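Local atomic coordinates of metallo-beta-lactamase family protein (Staphylococcus aureus, PDB entry 3R2U), a protein that binds iron in a metallo-beta-lactamase domain and, from its joined rhodanese-like sequence, probably acts as a persulfide dioxygenase-like enzyme of sulfur metabolism. Residues 285-290 against 354-359. Residues are numbered along the deposited sequence; the frame is centred on the assembly and turned at random.
Sequences QPYTVY and TLQLIG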
loop_
_atom_site.group_PDB
_atom_site.type_symbol
_atom_site.label_atom_id
_atom_site.label_comp_id
_atom_site.label_asym_id
_atom_site.label_seq_id
_atom_site.Cartn_x
_atom_site.Cartn_y
_atom_site.Cartn_z
ATOM N N GLN A 285 -3.310 -20.489 -3.115
ATOM C CA GLN A 285 -4.283 -19.583 -2.519
ATOM C C GLN A 285 -3.641 -18.906 -1.310
ATOM O O GLN A 285 -2.967 -19.570 -0.504
ATOM C CB GLN A 285 -5.556 -20.290 -2.020
ATOM C CG GLN A 285 -6.418 -20.971 -3.051
ATOM C CD GLN A 285 -7.025 -20.031 -4.066
ATOM O OE1 GLN A 285 -7.028 -18.821 -3.890
ATOM N NE2 GLN A 285 -7.554 -20.600 -5.145
ATOM N N PRO A 286 -3.856 -17.586 -1.167
ATOM C CA PRO A 286 -3.406 -16.944 0.033
ATOM C C PRO A 286 -4.212 -17.527 1.194
ATOM O O PRO A 286 -5.292 -18.117 0.978
ATOM C CB PRO A 286 -3.777 -15.475 -0.192
ATOM C CG PRO A 286 -4.971 -15.545 -1.106
ATOM C CD PRO A 286 -4.689 -16.700 -1.997
ATOM N N TYR A 287 -3.700 -17.366 2.409
ATOM C CA TYR A 287 -4.383 -17.851 3.584
ATOM C C TYR A 287 -4.078 -17.016 4.803
ATOM O O TYR A 287 -3.090 -16.297 4.841
ATOM C CB TYR A 287 -4.061 -19.331 3.843
ATOM C CG TYR A 287 -2.616 -19.660 4.138
ATOM C CD1 TYR A 287 -1.689 -19.832 3.109
ATOM C CD2 TYR A 287 -2.190 -19.867 5.445
ATOM C CE1 TYR A 287 -0.351 -20.182 3.391
ATOM C CE2 TYR A 287 -0.892 -20.206 5.729
ATOM C CZ TYR A 287 0.023 -20.372 4.702
ATOM O OH TYR A 287 1.302 -20.713 5.007
ATOM N N THR A 288 -4.929 -17.123 5.809
ATOM C CA THR A 288 -4.735 -16.326 7.009
ATOM C C THR A 288 -3.720 -16.945 7.959
ATOM O O THR A 288 -3.652 -18.171 8.123
ATOM C CB THR A 288 -6.059 -16.118 7.783
ATOM O OG1 THR A 288 -6.574 -17.385 8.223
ATOM C CG2 THR A 288 -7.101 -15.422 6.900
ATOM N N VAL A 289 -2.906 -16.074 8.547
ATOM C CA VAL A 289 -1.957 -16.445 9.580
ATOM C C VAL A 289 -2.249 -15.535 10.768
ATOM O O VAL A 289 -1.968 -14.322 10.750
ATOM C CB VAL A 289 -0.533 -16.293 9.132
ATOM C CG1 VAL A 289 0.395 -16.660 10.276
ATOM C CG2 VAL A 289 -0.286 -17.174 7.903
ATOM N N TYR A 290 -2.866 -16.130 11.774
ATOM C CA TYR A 290 -3.300 -15.422 12.938
ATOM C C TYR A 290 -2.482 -15.851 14.178
ATOM O O TYR A 290 -1.700 -16.814 14.131
ATOM C CB TYR A 290 -4.813 -15.646 13.168
ATOM C CG TYR A 290 -5.810 -15.058 12.150
ATOM C CD1 TYR A 290 -5.465 -14.029 11.260
ATOM C CD2 TYR A 290 -7.152 -15.433 12.201
ATOM C CE1 TYR A 290 -6.435 -13.475 10.363
ATOM C CE2 TYR A 290 -8.112 -14.891 11.335
ATOM C CZ TYR A 290 -7.763 -13.914 10.423
ATOM O OH TYR A 290 -8.758 -13.395 9.595
ATOM N N THR A 354 6.110 -15.508 0.632
ATOM C CA THR A 354 7.381 -15.961 0.064
ATOM C C THR A 354 7.530 -17.481 0.203
ATOM O O THR A 354 7.943 -18.149 -0.733
ATOM C CB THR A 354 8.572 -15.181 0.655
ATOM O OG1 THR A 354 8.394 -13.792 0.368
ATOM C CG2 THR A 354 9.912 -15.631 0.041
ATOM N N LEU A 355 7.141 -18.039 1.347
ATOM C CA LEU A 355 7.210 -19.488 1.536
ATOM C C LEU A 355 6.301 -20.244 0.571
ATOM O O LEU A 355 6.640 -21.354 0.134
ATOM C CB LEU A 355 6.936 -19.869 2.981
ATOM C CG LEU A 355 8.089 -19.465 3.920
ATOM C CD1 LEU A 355 7.709 -19.700 5.392
ATOM C CD2 LEU A 355 9.378 -20.218 3.576
ATOM N N GLN A 356 5.152 -19.658 0.235
ATOM C CA GLN A 356 4.277 -20.293 -0.738
ATOM C C GLN A 356 4.977 -20.336 -2.109
ATOM O O GLN A 356 4.684 -21.199 -2.939
ATOM C CB GLN A 356 2.937 -19.589 -0.857
ATOM C CG GLN A 356 2.131 -19.553 0.436
ATOM C CD GLN A 356 0.702 -19.130 0.191
ATOM O OE1 GLN A 356 0.360 -17.972 0.345
ATOM N NE2 GLN A 356 -0.117 -20.058 -0.249
ATOM N N LEU A 357 5.900 -19.416 -2.347
ATOM C CA LEU A 357 6.621 -19.423 -3.601
ATOM C C LEU A 357 7.602 -20.608 -3.689
ATOM O O LEU A 357 8.061 -20.950 -4.774
ATOM C CB LEU A 357 7.290 -18.081 -3.883
ATOM C CG LEU A 357 6.302 -16.910 -3.955
ATOM C CD1 LEU A 357 7.008 -15.665 -4.437
ATOM C CD2 LEU A 357 5.077 -17.217 -4.843
ATOM N N ILE A 358 7.920 -21.228 -2.558
ATOM C CA ILE A 358 8.700 -22.477 -2.581
ATOM C C ILE A 358 7.806 -23.656 -2.189
ATOM O O ILE A 358 8.267 -24.693 -1.717
ATOM C CB ILE A 358 10.029 -22.427 -1.767
ATOM C CG1 ILE A 358 9.796 -22.114 -0.295
ATOM C CG2 ILE A 358 10.971 -21.401 -2.361
ATOM C CD1 ILE A 358 11.036 -22.410 0.561
ATOM N N GLY A 359 6.506 -23.502 -2.415
ATOM C CA GLY A 359 5.556 -24.591 -2.212
ATOM C C GLY A 359 5.217 -25.017 -0.805
ATOM O O GLY A 359 4.849 -26.196 -0.575
HETATM O O HOH W 1 -0.987 -16.394 2.204
#
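Q356, near the C-terminal end of its helix, reaches across to the extended loop 285-290 and uses both ends of its amide there. Its NE2 donates a nearly straight hydrogen bond to Q285 O (2.9 Å, 166° at the hydrogen); the oxygen lies nearly in the amide plane of Q356, whereas NE2 sits well above the carbonyl plane of Q285. NE2 also hydrogen-bonds D361 OD1, so two acceptors hold this nitrogen. On the other end, OE1 accepts from a water (2.8 Å) that in turn accepts from Y287 N (2.9 Å). Glutamine suits the place because one flat group offers both donor and acceptor, and these bonds fix which way the amide is turned.

Behind this residue the helix ends in a Schellman motif, with G359 as C-prime at positive phi, a conformation glycine adopts without strain. Through L355 on I363 the helix flanks a four-stranded parallel sheet, consistent with a rhodanese-like fold. The loop also meets the second subunit, P286 packing on P286 of that subunit.

Van der Waals packing adds the Y287 ring, whose CE1 edge meets Q356 CD at 3.5 Å, the planes 78° apart. CG set between backbone N and carbonyl carbon (chi1 63°) turns the ring beside the amide. Tyrosine offers both this flat edge and a hydroxyl that hydrogen-bonds I363 N. Proline suits extended P286, whose CA touches OE1 more loosely.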